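Local coordinates for protein ORF14 (PDB 2WPW) that binds acetyl-CoA and is probably an acyltransferase, built as a tandem of two GCN5-related N-acetyltransferase domains, at residues D26-A31 with Q89-P94; G179-T184 with V241-G246; G259-A264 with E296-L301. All coordinates share one frame; numbering follows the deposited sequence.

Contact 1. Residues D26-A31 with Q89-P94. With ACO (acetyl coenzyme *a), chain E.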
loop_
_atom_site.group_PDB
_atom_site.type_symbol
_atom_site.label_atom_id
_atom_site.label_comp_id
_atom_site.label_asym_id
_atom_site.label_seq_id
_atom_site.Cartn_x
_atom_site.Cartn_y
_atom_site.Cartn_z
ATOM N N ASP A 26 -13.939 -11.039 -8.956
ATOM C CA ASP A 26 -14.550 -12.117 -8.165
ATOM C C ASP A 26 -13.520 -13.044 -7.537
ATOM O O ASP A 26 -13.575 -13.335 -6.334
ATOM C CB ASP A 26 -15.524 -12.943 -9.011
ATOM C CG ASP A 26 -16.775 -12.169 -9.388
ATOM O OD1 ASP A 26 -17.341 -12.463 -10.454
ATOM O OD2 ASP A 26 -17.210 -11.294 -8.613
ATOM N N LEU A 27 -12.583 -13.514 -8.349
ATOM C CA LEU A 27 -11.411 -14.227 -7.809
ATOM C C LEU A 27 -10.862 -13.528 -6.569
ATOM O O LEU A 27 -10.649 -14.170 -5.539
ATOM C CB LEU A 27 -10.305 -14.247 -8.837
ATOM C CG LEU A 27 -9.031 -14.938 -8.451
ATOM C CD1 LEU A 27 -9.261 -16.388 -8.589
ATOM C CD2 LEU A 27 -7.942 -14.494 -9.376
HETATM N N MSE A 28 -10.628 -12.213 -6.660
HETATM C CA MSE A 28 -10.052 -11.494 -5.476
HETATM C C MSE A 28 -10.990 -11.556 -4.291
HETATM O O MSE A 28 -10.551 -11.777 -3.148
HETATM C CB MSE A 28 -9.729 -10.002 -5.753
HETATM C CG MSE A 28 -8.523 -9.827 -6.612
HETATM SE SE MSE A 28 -7.882 -7.952 -6.951
HETATM C CE MSE A 28 -9.309 -7.484 -8.228
ATOM N N ALA A 29 -12.263 -11.299 -4.561
ATOM C CA ALA A 29 -13.243 -11.343 -3.504
ATOM C C ALA A 29 -13.219 -12.724 -2.831
ATOM O O ALA A 29 -13.278 -12.816 -1.596
ATOM C CB ALA A 29 -14.685 -11.009 -4.022
ATOM N N LEU A 30 -13.134 -13.783 -3.654
ATOM C CA LEU A 30 -13.215 -15.184 -3.135
ATOM C C LEU A 30 -11.956 -15.471 -2.308
ATOM O O LEU A 30 -12.049 -15.869 -1.134
ATOM C CB LEU A 30 -13.347 -16.190 -4.263
ATOM C CG LEU A 30 -13.577 -17.652 -3.886
ATOM C CD1 LEU A 30 -14.874 -17.882 -3.133
ATOM C CD2 LEU A 30 -13.567 -18.526 -5.125
ATOM N N ALA A 31 -10.791 -15.191 -2.891
ATOM C CA ALA A 31 -9.486 -15.372 -2.216
ATOM C C ALA A 31 -9.413 -14.663 -0.870
ATOM O O ALA A 31 -8.928 -15.236 0.118
ATOM C CB ALA A 31 -8.318 -14.931 -3.104
ATOM N N GLN A 89 1.027 -8.832 -7.699
ATOM C CA GLN A 89 0.001 -9.842 -7.407
ATOM C C GLN A 89 0.358 -11.161 -8.087
ATOM O O GLN A 89 0.735 -11.204 -9.301
ATOM C CB GLN A 89 -1.419 -9.325 -7.793
ATOM C CG GLN A 89 -2.551 -10.434 -7.898
ATOM C CD GLN A 89 -3.921 -9.879 -8.324
ATOM O OE1 GLN A 89 -4.780 -9.608 -7.477
ATOM N NE2 GLN A 89 -4.095 -9.623 -9.609
ATOM N N LEU A 90 0.263 -12.225 -7.309
ATOM C CA LEU A 90 0.415 -13.551 -7.823
ATOM C C LEU A 90 -0.550 -14.424 -7.036
ATOM O O LEU A 90 -0.241 -14.850 -5.924
ATOM C CB LEU A 90 1.856 -14.013 -7.693
ATOM C CG LEU A 90 2.256 -15.224 -8.536
ATOM C CD1 LEU A 90 3.778 -15.232 -8.676
ATOM C CD2 LEU A 90 1.660 -16.470 -7.855
ATOM N N LEU A 91 -1.731 -14.664 -7.621
ATOM C CA LEU A 91 -2.884 -15.163 -6.892
ATOM C C LEU A 91 -3.584 -16.321 -7.607
ATOM O O LEU A 91 -3.863 -16.244 -8.790
ATOM C CB LEU A 91 -3.882 -14.014 -6.761
ATOM C CG LEU A 91 -5.203 -14.312 -6.083
ATOM C CD1 LEU A 91 -5.004 -15.017 -4.786
ATOM C CD2 LEU A 91 -6.082 -12.995 -5.873
ATOM N N VAL A 92 -3.843 -17.417 -6.898
ATOM C CA VAL A 92 -4.490 -18.608 -7.484
ATOM C C VAL A 92 -5.866 -18.824 -6.819
ATOM O O VAL A 92 -5.983 -18.646 -5.601
ATOM C CB VAL A 92 -3.584 -19.806 -7.304
ATOM C CG1 VAL A 92 -4.238 -21.102 -7.753
ATOM C CG2 VAL A 92 -2.260 -19.560 -8.040
ATOM N N HIS A 93 -6.916 -19.090 -7.618
ATOM C CA HIS A 93 -8.258 -19.425 -7.087
ATOM C C HIS A 93 -8.093 -20.433 -5.935
ATOM O O HIS A 93 -7.442 -21.448 -6.105
ATOM C CB HIS A 93 -9.070 -20.040 -8.195
ATOM C CG HIS A 93 -10.514 -20.301 -7.860
ATOM N ND1 HIS A 93 -11.552 -19.717 -8.560
ATOM C CD2 HIS A 93 -11.102 -21.153 -6.980
ATOM C CE1 HIS A 93 -12.712 -20.152 -8.092
ATOM N NE2 HIS A 93 -12.471 -21.023 -7.133
ATOM N N PRO A 94 -8.641 -20.127 -4.747
ATOM C CA PRO A 94 -8.425 -20.951 -3.542
ATOM C C PRO A 94 -8.968 -22.397 -3.682
ATOM O O PRO A 94 -8.646 -23.273 -2.855
ATOM C CB PRO A 94 -9.147 -20.181 -2.394
ATOM C CG PRO A 94 -10.179 -19.315 -3.078
ATOM C CD PRO A 94 -9.505 -18.963 -4.478
HETATM N N1A ACO E . 2.077 -24.944 1.453
HETATM C C2A ACO E . 3.273 -25.475 1.274
HETATM N N3A ACO E . 3.870 -25.438 0.086
HETATM C C4A ACO E . 3.319 -24.828 -0.955
HETATM C C5A ACO E . 2.077 -24.238 -0.807
HETATM C C6A ACO E . 1.452 -24.318 0.461
HETATM N N6A ACO E . 0.259 -23.787 0.768
HETATM N N7A ACO E . 1.758 -23.700 -1.994
HETATM C C8A ACO E . 2.763 -23.929 -2.843
HETATM N N9A ACO E . 3.719 -24.620 -2.202
HETATM C C1B ACO E . 5.010 -25.032 -2.797
HETATM C C2B ACO E . 5.100 -26.524 -2.824
HETATM O O2B ACO E . 6.471 -26.877 -2.856
HETATM C C3B ACO E . 4.507 -26.850 -4.161
HETATM O O3B ACO E . 5.242 -27.937 -4.699
HETATM P P3B ACO E . 4.359 -29.088 -5.491
HETATM O O7A ACO E . 5.125 -30.456 -5.938
HETATM O O8A ACO E . 2.831 -29.208 -5.080
HETATM O O9A ACO E . 4.423 -29.623 -4.105
HETATM C C4B ACO E . 4.674 -25.589 -5.024
HETATM O O4B ACO E . 5.215 -24.575 -4.169
HETATM C C5B ACO E . 3.265 -25.123 -5.105
HETATM O O5B ACO E . 3.019 -24.766 -6.361
HETATM P P1A ACO E . 1.560 -24.573 -6.827
HETATM O O1A ACO E . 1.768 -23.727 -8.129
HETATM O O2A ACO E . 0.683 -25.760 -7.091
HETATM O O3A ACO E . 0.766 -23.762 -5.755
HETATM P P2A ACO E . -0.575 -22.839 -5.914
HETATM O O4A ACO E . -1.592 -23.507 -4.840
HETATM O O5A ACO E . -0.995 -22.583 -7.297
HETATM O O6A ACO E . 0.043 -21.489 -5.141
HETATM C CBP ACO E . -0.140 -19.336 -3.946
HETATM C CCP ACO E . -0.471 -20.237 -5.204
HETATM C CDP ACO E . 0.809 -20.414 -3.492
HETATM C CEP ACO E . 0.260 -18.297 -5.028
HETATM C CAP ACO E . -1.630 -19.466 -3.448
HETATM O OAP ACO E . -1.533 -20.017 -2.161
HETATM C C9P ACO E . -2.276 -18.076 -3.425
HETATM O O9P ACO E . -2.736 -17.552 -4.469
HETATM N N8P ACO E . -2.232 -17.494 -2.210
HETATM C C7P ACO E . -2.751 -16.165 -1.931
HETATM C C6P ACO E . -1.950 -15.100 -2.686
HETATM C C5P ACO E . -0.481 -15.091 -2.285
HETATM O O5P ACO E . -0.176 -15.223 -1.111
HETATM N N4P ACO E . 0.400 -14.854 -3.269
HETATM C C3P ACO E . 1.849 -14.586 -3.035
HETATM C C2P ACO E . 2.749 -15.824 -3.024
HETATM S S1P ACO E . 4.489 -15.341 -2.701
HETATM C C ACO E . 5.074 -14.771 -4.288
HETATM O O ACO E . 4.338 -14.766 -5.276
HETATM C CH3 ACO E . 6.509 -14.344 -4.428
#
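Leu30 lays its CD2 methyl over one face of the His93 imidazole, 3.4 Å from NE2, while Leu27 meets the same residue from the adjoining turn of helix 18-33, its CD1 lying 3.7 Å from His93 CB. With CG of Leu30 set anti to the backbone N (chi1 -174°), its branch reaches outward over the ring and also rests against the neighbouring proline, Leu30 CG standing 3.9 Å from Pro94 CG. The helix and strand segments cross at 75°, and Leu91 fills the angle between them. Its CD1 touches Ala31 CB at 3.7 Å and C6P of the acetyl-CoA at 3.7 Å; CD2 turns to the selenomethionine Met28, the two side chains crossing at about a right angle with Met28 CG 4.1 Å from Leu91 CD2. On the strand's backbone the cofactor pairs as an extra strand would, the acetyl-CoA-binding arrangement of the GNAT fold: N4P donates to Leu90 O at 2.7 Å, nearly straight at 171°, and Val92 N donates to O9P at 2.7 Å. Leu90 and Val92 both pack on helix 101-115, while Leu91 between them faces helix 18-33, so the strand's side chains alternate between two helical layers. No hydrogen bond joins the two segments. The chemistry therefore splits: directional backbone bonds fix the pantetheine arm, whereas van der Waals packing, mostly apolar, holds the two segments together, with Leu91 common to both.

Contact 2. Residues G179-T184 with V241-G246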
loop_
_atom_site.group_PDB
_atom_site.type_symbol
_atom_site.label_atom_id
_atom_site.label_comp_id
_atom_site.label_asym_id
_atom_site.label_seq_id
_atom_site.Cartn_x
_atom_site.Cartn_y
_atom_site.Cartn_z
ATOM N N GLY A 179 2.663 29.215 18.912
ATOM C CA GLY A 179 3.457 29.524 17.736
ATOM C C GLY A 179 3.055 28.777 16.478
ATOM O O GLY A 179 3.463 29.161 15.359
ATOM N N TYR A 180 2.213 27.748 16.636
ATOM C CA TYR A 180 1.784 26.879 15.524
ATOM C C TYR A 180 0.264 26.960 15.334
ATOM O O TYR A 180 -0.431 27.196 16.300
ATOM C CB TYR A 180 2.191 25.412 15.841
ATOM C CG TYR A 180 3.696 25.182 15.911
ATOM C CD1 TYR A 180 4.418 25.416 17.082
ATOM C CD2 TYR A 180 4.388 24.767 14.800
ATOM C CE1 TYR A 180 5.789 25.237 17.129
ATOM C CE2 TYR A 180 5.717 24.587 14.825
ATOM C CZ TYR A 180 6.438 24.814 15.983
ATOM O OH TYR A 180 7.815 24.573 15.932
ATOM N N SER A 181 -0.240 26.718 14.114
ATOM C CA SER A 181 -1.680 26.580 13.806
ATOM C C SER A 181 -1.947 25.294 13.022
ATOM O O SER A 181 -1.044 24.776 12.356
ATOM C CB SER A 181 -2.144 27.699 12.878
ATOM O OG SER A 181 -1.712 28.937 13.325
ATOM N N LEU A 182 -3.163 24.787 12.998
ATOM C CA LEU A 182 -3.385 23.619 12.144
ATOM C C LEU A 182 -4.031 24.007 10.834
ATOM O O LEU A 182 -4.756 24.992 10.769
ATOM C CB LEU A 182 -4.263 22.616 12.846
ATOM C CG LEU A 182 -3.590 22.163 14.132
ATOM C CD1 LEU A 182 -4.445 21.129 14.969
ATOM C CD2 LEU A 182 -2.224 21.631 13.729
ATOM N N VAL A 183 -3.781 23.242 9.783
ATOM C CA VAL A 183 -4.513 23.414 8.498
ATOM C C VAL A 183 -4.939 22.005 8.001
ATOM O O VAL A 183 -4.395 21.014 8.460
ATOM C CB VAL A 183 -3.633 24.029 7.444
ATOM C CG1 VAL A 183 -3.185 25.394 7.875
ATOM C CG2 VAL A 183 -2.401 23.132 7.249
ATOM N N THR A 184 -5.910 21.940 7.084
ATOM C CA THR A 184 -6.347 20.681 6.495
ATOM C C THR A 184 -6.555 20.803 5.009
ATOM O O THR A 184 -6.832 21.861 4.497
ATOM C CB THR A 184 -7.598 20.182 7.127
ATOM O OG1 THR A 184 -8.609 21.151 6.919
ATOM C CG2 THR A 184 -7.412 20.125 8.586
ATOM N N VAL A 241 1.340 24.450 10.884
ATOM C CA VAL A 241 2.096 25.616 10.355
ATOM C C VAL A 241 2.760 26.414 11.467
ATOM O O VAL A 241 2.164 26.656 12.533
ATOM C CB VAL A 241 1.247 26.591 9.485
ATOM C CG1 VAL A 241 2.088 27.787 9.069
ATOM C CG2 VAL A 241 0.688 25.917 8.218
ATOM N N HIS A 242 4.012 26.791 11.254
ATOM C CA HIS A 242 4.694 27.711 12.224
ATOM C C HIS A 242 4.373 29.161 11.900
ATOM O O HIS A 242 4.814 29.655 10.874
ATOM C CB HIS A 242 6.212 27.540 12.164
ATOM C CG HIS A 242 6.943 28.340 13.184
ATOM N ND1 HIS A 242 7.810 29.359 12.845
ATOM C CD2 HIS A 242 6.925 28.288 14.537
ATOM C CE1 HIS A 242 8.312 29.895 13.949
ATOM N NE2 HIS A 242 7.786 29.265 14.990
ATOM N N ASP A 243 3.621 29.827 12.760
ATOM C CA ASP A 243 2.964 31.093 12.389
ATOM C C ASP A 243 3.930 32.212 12.008
ATOM O O ASP A 243 3.793 32.842 10.944
ATOM C CB ASP A 243 2.021 31.554 13.512
ATOM C CG ASP A 243 0.777 30.624 13.680
ATOM O OD1 ASP A 243 0.356 30.394 14.842
ATOM O OD2 ASP A 243 0.214 30.139 12.656
ATOM N N ALA A 244 4.908 32.463 12.875
ATOM C CA ALA A 244 5.938 33.501 12.637
ATOM C C ALA A 244 6.761 33.291 11.347
ATOM O O ALA A 244 7.210 34.268 10.731
ATOM C CB ALA A 244 6.860 33.603 13.840
ATOM N N THR A 245 6.937 32.049 10.894
ATOM C CA THR A 245 7.627 31.881 9.623
ATOM C C THR A 245 6.706 31.448 8.504
ATOM O O THR A 245 7.069 31.483 7.364
ATOM C CB THR A 245 8.777 30.892 9.712
ATOM O OG1 THR A 245 8.280 29.650 10.229
ATOM C CG2 THR A 245 9.908 31.424 10.655
ATOM N N GLY A 246 5.488 31.043 8.821
ATOM C CA GLY A 246 4.617 30.445 7.790
ATOM C C GLY A 246 5.136 29.129 7.200
ATOM O O GLY A 246 4.583 28.644 6.167
#
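An antiparallel strand pair at the margin of the second acetyltransferase domain brings the start of strand 180-185 against the end of strand 234-242 and the turn that follows. Ser181 and Val241 form a hydrogen-bonded pair, Ser181 N giving to Val241 O at 2.9 Å and Val241 N to Ser181 O at 2.8 Å. The ladder runs on past the last strand residue, since Asp243 N reaches Gly179 O at 2.7 Å. At the non-hydrogen-bonded pair, His242 brings CD2 over one face of the Tyr180 ring, 3.8 Å from CZ, the two planes inclined at 59°. CG of His242 lies anti to the backbone N (chi1 -175°), and the imidazole is held from the turn by a 2.7 Å hydrogen bond between ND1 and Thr245 OG1. Tyr180 OH bonds His275 instead. On the other face Val183 CG1 touches Val241 CG2 at 3.9 Å, beside Tyr193 of helix 191-199. Ser181 OG also donates to Asp243 OD2, but the modelled separation is implausibly short and its exact geometry doubtful. Pairing of this kind, between an outer strand and the first strand of the following beta hairpin, is consistent with the opening two strands of the GNAT fold.

Contact 3. Residues G259-A264 with E296-L301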
loop_
_atom_site.group_PDB
_atom_site.type_symbol
_atom_site.label_atom_id
_atom_site.label_comp_id
_atom_site.label_asym_id
_atom_site.label_seq_id
_atom_site.Cartn_x
_atom_site.Cartn_y
_atom_site.Cartn_z
ATOM N N GLY A 259 -14.915 1.927 -1.345
ATOM C CA GLY A 259 -15.478 0.744 -0.691
ATOM C C GLY A 259 -15.127 0.574 0.785
ATOM O O GLY A 259 -14.173 1.199 1.291
ATOM N N ASN A 260 -15.897 -0.262 1.481
ATOM C CA ASN A 260 -15.577 -0.649 2.859
ATOM C C ASN A 260 -15.660 0.546 3.801
ATOM O O ASN A 260 -14.641 1.113 4.172
ATOM C CB ASN A 260 -14.182 -1.208 2.930
ATOM C CG ASN A 260 -13.964 -2.307 1.960
ATOM O OD1 ASN A 260 -12.967 -2.329 1.292
ATOM N ND2 ASN A 260 -14.907 -3.204 1.842
ATOM N N PRO A 261 -16.881 0.941 4.169
ATOM C CA PRO A 261 -17.125 2.132 4.977
ATOM C C PRO A 261 -16.446 1.999 6.337
ATOM O O PRO A 261 -16.128 2.990 6.951
ATOM C CB PRO A 261 -18.667 2.130 5.155
ATOM C CG PRO A 261 -19.197 1.221 4.042
ATOM C CD PRO A 261 -18.113 0.169 3.901
ATOM N N ALA A 262 -16.186 0.789 6.808
ATOM C CA ALA A 262 -15.596 0.686 8.149
ATOM C C ALA A 262 -14.041 0.780 8.232
ATOM O O ALA A 262 -13.460 0.783 9.350
ATOM C CB ALA A 262 -16.097 -0.562 8.885
ATOM N N TYR A 263 -13.384 0.822 7.063
ATOM C CA TYR A 263 -11.920 0.643 6.969
ATOM C C TYR A 263 -11.203 1.916 6.453
ATOM O O TYR A 263 -11.739 2.648 5.627
ATOM C CB TYR A 263 -11.613 -0.449 5.981
ATOM C CG TYR A 263 -11.860 -1.837 6.487
ATOM C CD1 TYR A 263 -10.813 -2.611 6.976
ATOM C CD2 TYR A 263 -13.126 -2.398 6.429
ATOM C CE1 TYR A 263 -11.033 -3.841 7.415
ATOM C CE2 TYR A 263 -13.335 -3.655 6.874
ATOM C CZ TYR A 263 -12.287 -4.361 7.367
ATOM O OH TYR A 263 -12.466 -5.642 7.815
ATOM N N ALA A 264 -9.975 2.146 6.914
ATOM C CA ALA A 264 -9.209 3.274 6.414
ATOM C C ALA A 264 -7.702 2.959 6.521
ATOM O O ALA A 264 -7.301 2.007 7.238
ATOM C CB ALA A 264 -9.562 4.559 7.162
ATOM N N GLU A 296 -16.426 10.489 7.934
ATOM C CA GLU A 296 -16.359 9.051 7.718
ATOM C C GLU A 296 -16.719 8.354 9.027
ATOM O O GLU A 296 -16.010 7.489 9.528
ATOM C CB GLU A 296 -14.983 8.695 7.208
ATOM C CG GLU A 296 -15.073 7.781 6.060
ATOM C CD GLU A 296 -15.294 8.454 4.718
ATOM O OE1 GLU A 296 -16.128 7.885 3.988
ATOM O OE2 GLU A 296 -14.657 9.495 4.375
ATOM N N PRO A 297 -17.890 8.728 9.569
ATOM C CA PRO A 297 -18.360 8.264 10.880
ATOM C C PRO A 297 -18.363 6.719 11.054
ATOM O O PRO A 297 -18.234 6.242 12.174
ATOM C CB PRO A 297 -19.786 8.853 10.972
ATOM C CG PRO A 297 -20.217 9.033 9.546
ATOM C CD PRO A 297 -18.982 9.293 8.740
ATOM N N GLU A 298 -18.468 5.945 9.977
ATOM C CA GLU A 298 -18.452 4.468 10.105
ATOM C C GLU A 298 -17.079 3.838 10.238
ATOM O O GLU A 298 -16.978 2.613 10.433
ATOM C CB GLU A 298 -19.126 3.814 8.934
ATOM C CG GLU A 298 -20.587 3.686 9.174
ATOM C CD GLU A 298 -21.333 3.538 7.895
ATOM O OE1 GLU A 298 -21.358 2.428 7.318
ATOM O OE2 GLU A 298 -21.883 4.554 7.458
ATOM N N VAL A 299 -16.022 4.649 10.123
ATOM C CA VAL A 299 -14.690 4.100 10.251
ATOM C C VAL A 299 -14.457 3.547 11.638
ATOM O O VAL A 299 -14.709 4.204 12.653
ATOM C CB VAL A 299 -13.595 5.085 9.927
ATOM C CG1 VAL A 299 -12.295 4.505 10.354
ATOM C CG2 VAL A 299 -13.533 5.316 8.456
ATOM N N ARG A 300 -13.948 2.336 11.670
ATOM C CA ARG A 300 -13.726 1.623 12.900
ATOM C C ARG A 300 -12.319 0.982 12.839
ATOM O O ARG A 300 -11.624 0.852 13.863
ATOM C CB ARG A 300 -14.792 0.558 13.005
ATOM C CG ARG A 300 -15.791 0.716 14.115
ATOM C CD ARG A 300 -16.585 2.024 14.139
ATOM N NE ARG A 300 -16.711 2.350 15.546
ATOM C CZ ARG A 300 -16.281 3.481 16.111
ATOM N NH1 ARG A 300 -15.751 4.467 15.364
ATOM N NH2 ARG A 300 -16.424 3.638 17.435
ATOM N N LEU A 301 -11.887 0.601 11.634
ATOM C CA LEU A 301 -10.652 -0.217 11.495
ATOM C C LEU A 301 -9.594 0.500 10.676
ATOM O O LEU A 301 -9.795 0.671 9.492
ATOM C CB LEU A 301 -10.967 -1.590 10.883
ATOM C CG LEU A 301 -11.969 -2.445 11.671
ATOM C CD1 LEU A 301 -12.308 -3.736 10.955
ATOM C CD2 LEU A 301 -11.452 -2.738 13.057
#
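Ala262 and the chain from Arg300 to Leu301 are joined first by backbone hydrogen bonds. Two donors grip the single carbonyl of Ala262: Leu301 N at 2.8 Å, with a C=O...N angle of 172°, and Arg300 N, also at 2.8 Å but 36° above the carbonyl plane. Two residues on, Ala264 N gives to Leu301 O at 3.0 Å; this bond and that from Leu301 N flank Tyr263 and make its parallel bridge with Leu301. Weaker CA-H...O contacts fill in, Ala262 CA lying 3.3 Å from Glu298 O. Apolar packing follows the bridge. Tyr263 and Leu301 run side by side and point the same way, Leu301 CB sitting over one face of the ring and CD1 3.6 Å from Tyr263 CZ. A serine in place of Tyr263 would probably open a gap beside Leu301, leaving CB and CD1 without the ring that covers them. Further along, Ala264 CB meets Val299 CG1 at 4.2 Å. Among charged groups, Glu298 lies alongside Pro261, OE1 3.5 Å from Pro261 CB; Arg300 NH1 bonds Val299 O within 296-301, and its NE makes a salt bridge to Asp164, while Glu296 is bridged to Arg234. Two type I turns, Asn260 to Tyr263 and Glu296 to Val299, lead into this pairing, where the parallel strands 263-271 and 301-307 begin side by side, linked in sequence through helix 280-295, consistent with the beta-alpha-beta crossover of the GNAT fold.

The three contacts sample two acetyltransferase domains in tandem, and the acetyl-CoA described here touches contact 1. Contact 2 lies on the opposite side of the chain's centre, its own centre 47 Å from that of contact 1, with nearest atoms about 31 Å apart. Contact 3 is intermediate: its nearest atoms come within about 10 Å of contact 1 and about 13 Å of contact 2, yet none of the three touch. Continuity comes from the strands: 301-307, begun at contact 3, neighbours 149-162, and 120-127, beside the strand of contact 1, neighbours 323-334, consistent with an exchange of strands between the two domains. Contacts 2 and 3 both lie away from the known acetyl-CoA-binding residues.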